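Local coordinates for protein putative aldehyde dehydrogenase AldY (Bacillus subtilis, PDB 4DNG) that probably oxidises aldehydes to carboxylates with NAD(+) as an aldehyde dehydrogenase family member, and may protect the cell against ethanol stress, at residues A402-T415 with L426-Q438. Numbering follows the deposited sequence.
Sequences ANDTEYGLSSAVFT and LQIDSGMTHVNDQ
One face of the Phe414 ring takes the CA of Asn436 in a CH-pi contact, 3.5 Å from that CA to the Phe414 ring centroid; Phe260 of the neighbouring strand 258-262 also meets this ring. The Asn436 amide stands 62° from the ring plane and reaches past it to the backbone of Thr415. There its ND2 gives a bond to Thr415 O (2.9 Å) lying in the amide plane, while OD1 accepts Thr415 N, tilted from the carbonyl plane, so the two bonds fix which way the amide is turned. The His434 ring meets Ser411 O and Ser410 OG obliquely and has Gln438 CG over one face. At the other end the Asn403 amide, on the last turn of helix 395-403, bonds the loop backbone on either side of Ile428: OD1 takes Asp429 N at 2.9 Å in the carbonyl plane, and ND2 gives an almost straight bond (174°) to Gln427 O. With alanine in place of Asn403 both bonds go, and the loop would probably be less firmly tied to the helix. Between these ends strands 410-414 and 432-435 run parallel, with bonds such as Val413 N to His434 O. Ser411 OG, held between its backbone N and carbonyl carbon (chi1 55°), accepts the Thr433 hydroxyl at 2.8 Å from OG1; Lys472 of the second subunit also bonds that OG1. Beyond Thr433, Val413 CG1 lies beside Val435 CG1, 3.6 Å away. This is a right-handed beta-alpha-beta unit with helix 418-425 as its crossover, and strand 432-435 continues the sheet into the second subunit. The backbone ladder sets the register, while the two amides tie the chain beyond its ends, consistent with a firmly fixed edge for that subunit to pair with.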
loop_
_atom_site.group_PDB
_atom_site.type_symbol
_atom_site.label_atom_id
_atom_site.label_comp_id
_atom_site.label_asym_id
_atom_site.label_seq_id
_atom_site.Cartn_x
_atom_site.Cartn_y
_atom_site.Cartn_z
ATOM N N ALA A 402 13.378 23.286 -1.113
ATOM C CA ALA A 402 12.156 22.651 -1.640
ATOM C C ALA A 402 11.931 21.270 -1.035
ATOM O O ALA A 402 10.794 20.880 -0.788
ATOM C CB ALA A 402 12.208 22.558 -3.157
ATOM N N ASN A 403 13.019 20.551 -0.846
ATOM C CA ASN A 403 13.019 19.257 -0.214
ATOM C C ASN A 403 12.614 19.294 1.242
ATOM O O ASN A 403 11.917 18.425 1.713
ATOM C CB ASN A 403 14.385 18.605 -0.364
ATOM C CG ASN A 403 14.462 17.698 -1.560
ATOM O OD1 ASN A 403 13.487 17.075 -1.937
ATOM N ND2 ASN A 403 15.631 17.612 -2.156
ATOM N N ASP A 404 13.036 20.317 1.955
ATOM C CA ASP A 404 12.919 20.316 3.399
ATOM C C ASP A 404 11.509 20.683 3.801
ATOM O O ASP A 404 11.228 21.808 4.173
ATOM C CB ASP A 404 13.906 21.329 3.982
ATOM C CG ASP A 404 13.536 21.778 5.374
ATOM O OD1 ASP A 404 12.581 21.228 5.938
ATOM O OD2 ASP A 404 14.213 22.678 5.904
ATOM N N THR A 405 10.630 19.695 3.705
ATOM C CA THR A 405 9.225 19.830 4.037
ATOM C C THR A 405 8.764 18.577 4.737
ATOM O O THR A 405 9.377 17.531 4.580
ATOM C CB THR A 405 8.394 19.880 2.774
ATOM O OG1 THR A 405 8.494 18.610 2.128
ATOM C CG2 THR A 405 8.922 20.939 1.865
ATOM N N GLU A 406 7.669 18.676 5.485
ATOM C CA GLU A 406 7.105 17.517 6.155
ATOM C C GLU A 406 6.962 16.391 5.114
ATOM O O GLU A 406 7.562 15.324 5.260
ATOM C CB GLU A 406 5.767 17.890 6.811
ATOM C CG GLU A 406 5.898 18.981 7.877
ATOM C CD GLU A 406 4.640 19.818 8.077
ATOM O OE1 GLU A 406 3.617 19.575 7.393
ATOM O OE2 GLU A 406 4.678 20.737 8.928
ATOM N N TYR A 407 6.183 16.645 4.059
ATOM C CA TYR A 407 6.126 15.770 2.880
ATOM C C TYR A 407 5.989 16.606 1.612
ATOM O O TYR A 407 5.546 17.760 1.655
ATOM C CB TYR A 407 4.976 14.747 2.966
ATOM C CG TYR A 407 5.047 13.846 4.178
ATOM C CD1 TYR A 407 5.893 12.732 4.199
ATOM C CD2 TYR A 407 4.280 14.117 5.313
ATOM C CE1 TYR A 407 5.972 11.916 5.318
ATOM C CE2 TYR A 407 4.352 13.308 6.433
ATOM C CZ TYR A 407 5.197 12.211 6.432
ATOM O OH TYR A 407 5.260 11.409 7.548
ATOM N N GLY A 408 6.385 16.015 0.488
ATOM C CA GLY A 408 6.227 16.648 -0.812
ATOM C C GLY A 408 5.468 15.735 -1.750
ATOM O O GLY A 408 5.875 14.594 -1.971
ATOM N N LEU A 409 4.354 16.233 -2.286
ATOM C CA LEU A 409 3.575 15.507 -3.288
ATOM C C LEU A 409 3.962 15.949 -4.704
ATOM O O LEU A 409 4.316 15.123 -5.553
ATOM C CB LEU A 409 2.070 15.709 -3.056
ATOM C CG LEU A 409 1.107 15.284 -4.178
ATOM C CD1 LEU A 409 1.044 13.768 -4.362
ATOM C CD2 LEU A 409 -0.278 15.866 -3.931
ATOM N N SER A 410 3.880 17.255 -4.944
ATOM C CA SER A 410 4.218 17.844 -6.235
ATOM C C SER A 410 5.170 19.024 -6.052
ATOM O O SER A 410 5.159 19.700 -5.014
ATOM C CB SER A 410 2.956 18.296 -6.970
ATOM O OG SER A 410 3.054 18.033 -8.357
ATOM N N SER A 411 6.003 19.255 -7.062
ATOM C CA SER A 411 6.905 20.400 -7.074
ATOM C C SER A 411 7.007 21.005 -8.474
ATOM O O SER A 411 6.691 20.345 -9.482
ATOM C CB SER A 411 8.276 19.970 -6.581
ATOM O OG SER A 411 8.738 18.887 -7.364
ATOM N N ALA A 412 7.455 22.258 -8.529
ATOM C CA ALA A 412 7.676 22.952 -9.804
ATOM C C ALA A 412 9.021 23.673 -9.814
ATOM O O ALA A 412 9.384 24.364 -8.854
ATOM C CB ALA A 412 6.529 23.920 -10.106
ATOM N N VAL A 413 9.764 23.491 -10.895
ATOM C CA VAL A 413 11.074 24.136 -11.048
ATOM C C VAL A 413 11.123 24.934 -12.350
ATOM O O VAL A 413 10.634 24.482 -13.399
ATOM C CB VAL A 413 12.264 23.142 -10.890
ATOM C CG1 VAL A 413 12.103 21.933 -11.797
ATOM C CG2 VAL A 413 13.607 23.824 -11.145
ATOM N N PHE A 414 11.676 26.143 -12.252
ATOM C CA PHE A 414 11.781 27.052 -13.400
ATOM C C PHE A 414 13.221 27.391 -13.702
ATOM O O PHE A 414 13.922 28.024 -12.909
ATOM C CB PHE A 414 10.916 28.309 -13.224
ATOM C CG PHE A 414 9.468 28.091 -13.571
ATOM C CD1 PHE A 414 8.640 27.350 -12.729
ATOM C CD2 PHE A 414 8.935 28.600 -14.751
ATOM C CE1 PHE A 414 7.305 27.128 -13.048
ATOM C CE2 PHE A 414 7.600 28.387 -15.077
ATOM C CZ PHE A 414 6.785 27.649 -14.225
ATOM N N THR A 415 13.655 26.930 -14.858
ATOM C CA THR A 415 15.011 27.120 -15.296
ATOM C C THR A 415 15.019 27.167 -16.805
ATOM O O THR A 415 14.183 26.542 -17.464
ATOM C CB THR A 415 15.954 25.996 -14.800
ATOM O OG1 THR A 415 17.191 26.040 -15.544
ATOM C CG2 THR A 415 15.316 24.629 -14.983
ATOM N N LEU A 426 15.029 15.407 -10.446
ATOM C CA LEU A 426 15.394 14.095 -9.939
ATOM C C LEU A 426 15.949 14.110 -8.510
ATOM O O LEU A 426 16.205 13.058 -7.935
ATOM C CB LEU A 426 16.396 13.433 -10.889
ATOM C CG LEU A 426 15.739 12.812 -12.128
ATOM C CD1 LEU A 426 16.773 12.372 -13.160
ATOM C CD2 LEU A 426 14.818 11.659 -11.750
ATOM N N GLN A 427 16.106 15.300 -7.940
ATOM C CA GLN A 427 16.736 15.466 -6.634
ATOM C C GLN A 427 15.741 15.845 -5.566
ATOM O O GLN A 427 16.110 16.042 -4.408
ATOM C CB GLN A 427 17.780 16.562 -6.731
ATOM C CG GLN A 427 18.983 16.374 -5.847
ATOM C CD GLN A 427 20.121 17.201 -6.345
ATOM O OE1 GLN A 427 20.846 17.810 -5.568
ATOM N NE2 GLN A 427 20.269 17.254 -7.662
ATOM N N ILE A 428 14.482 15.973 -5.971
ATOM C CA ILE A 428 13.383 16.334 -5.087
ATOM C C ILE A 428 12.543 15.107 -4.736
ATOM O O ILE A 428 12.009 14.433 -5.637
ATOM C CB ILE A 428 12.465 17.378 -5.755
ATOM C CG1 ILE A 428 13.267 18.623 -6.126
ATOM C CG2 ILE A 428 11.271 17.727 -4.857
ATOM C CD1 ILE A 428 12.420 19.798 -6.580
ATOM N N ASP A 429 12.425 14.834 -3.431
ATOM C CA ASP A 429 11.519 13.798 -2.913
ATOM C C ASP A 429 10.095 14.264 -3.047
ATOM O O ASP A 429 9.558 14.973 -2.188
ATOM C CB ASP A 429 11.824 13.436 -1.461
ATOM C CG ASP A 429 12.938 12.426 -1.339
ATOM O OD1 ASP A 429 13.101 11.590 -2.260
ATOM O OD2 ASP A 429 13.652 12.463 -0.316
ATOM N N SER A 430 9.503 13.870 -4.162
ATOM C CA SER A 430 8.174 14.297 -4.562
ATOM C C SER A 430 7.815 13.374 -5.703
ATOM O O SER A 430 8.688 12.966 -6.472
ATOM C CB SER A 430 8.195 15.758 -5.030
ATOM O OG SER A 430 7.157 16.033 -5.953
ATOM N N GLY A 431 6.546 13.015 -5.808
ATOM C CA GLY A 431 6.127 12.114 -6.875
ATOM C C GLY A 431 6.269 12.804 -8.218
ATOM O O GLY A 431 6.829 12.231 -9.164
ATOM N N MET A 432 5.785 14.046 -8.292
ATOM C CA MET A 432 5.775 14.793 -9.546
ATOM C C MET A 432 6.570 16.105 -9.475
ATOM O O MET A 432 6.386 16.900 -8.556
ATOM C CB MET A 432 4.324 15.074 -9.968
ATOM C CG MET A 432 4.170 16.043 -11.130
ATOM S SD MET A 432 4.158 15.255 -12.750
ATOM C CE MET A 432 2.392 15.014 -12.967
ATOM N N THR A 433 7.457 16.318 -10.442
ATOM C CA THR A 433 7.993 17.663 -10.688
ATOM C C THR A 433 7.697 18.113 -12.110
ATOM O O THR A 433 7.942 17.364 -13.063
ATOM C CB THR A 433 9.507 17.734 -10.493
ATOM O OG1 THR A 433 9.851 17.132 -9.241
ATOM C CG2 THR A 433 9.974 19.183 -10.516
ATOM N N HIS A 434 7.243 19.346 -12.258
ATOM C CA HIS A 434 7.109 19.959 -13.555
ATOM C C HIS A 434 8.236 20.901 -13.764
ATOM O O HIS A 434 8.643 21.595 -12.834
ATOM C CB HIS A 434 5.841 20.772 -13.636
ATOM C CG HIS A 434 4.640 20.087 -13.075
ATOM N ND1 HIS A 434 3.997 19.128 -13.728
ATOM C CD2 HIS A 434 3.960 20.276 -11.889
ATOM C CE1 HIS A 434 2.965 18.706 -12.999
ATOM N NE2 HIS A 434 2.942 19.411 -11.873
ATOM N N VAL A 435 8.748 20.979 -14.981
ATOM C CA VAL A 435 9.727 21.997 -15.285
ATOM C C VAL A 435 9.062 23.062 -16.125
ATOM O O VAL A 435 8.568 22.792 -17.198
ATOM C CB VAL A 435 10.918 21.428 -16.053
ATOM C CG1 VAL A 435 11.791 20.608 -15.141
ATOM C CG2 VAL A 435 10.442 20.592 -17.215
ATOM N N ASN A 436 9.072 24.284 -15.634
ATOM C CA ASN A 436 8.442 25.371 -16.347
ATOM C C ASN A 436 6.978 25.175 -16.700
ATOM O O ASN A 436 6.599 25.393 -17.827
ATOM C CB ASN A 436 9.232 25.689 -17.607
ATOM C CG ASN A 436 10.672 26.047 -17.318
ATOM O OD1 ASN A 436 10.974 26.718 -16.340
ATOM N ND2 ASN A 436 11.568 25.602 -18.178
ATOM N N ASP A 437 6.160 24.738 -15.751
ATOM C CA ASP A 437 4.703 24.687 -15.941
ATOM C C ASP A 437 3.862 24.718 -14.666
ATOM O O ASP A 437 4.379 24.640 -13.565
ATOM C CB ASP A 437 4.256 23.515 -16.801
ATOM C CG ASP A 437 2.767 23.546 -17.074
ATOM O OD1 ASP A 437 2.364 24.019 -18.148
ATOM O OD2 ASP A 437 1.994 23.116 -16.204
ATOM N N GLN A 438 2.555 24.868 -14.828
ATOM C CA GLN A 438 1.652 24.872 -13.692
ATOM C C GLN A 438 2.136 25.899 -12.704
ATOM O O GLN A 438 1.346 26.652 -12.168
ATOM C CB GLN A 438 1.618 23.502 -13.016
ATOM C CG GLN A 438 0.668 22.507 -13.658
ATOM C CD GLN A 438 -0.474 22.091 -12.747
ATOM O OE1 GLN A 438 -0.289 21.885 -11.552
ATOM N NE2 GLN A 438 -1.660 21.956 -13.317
#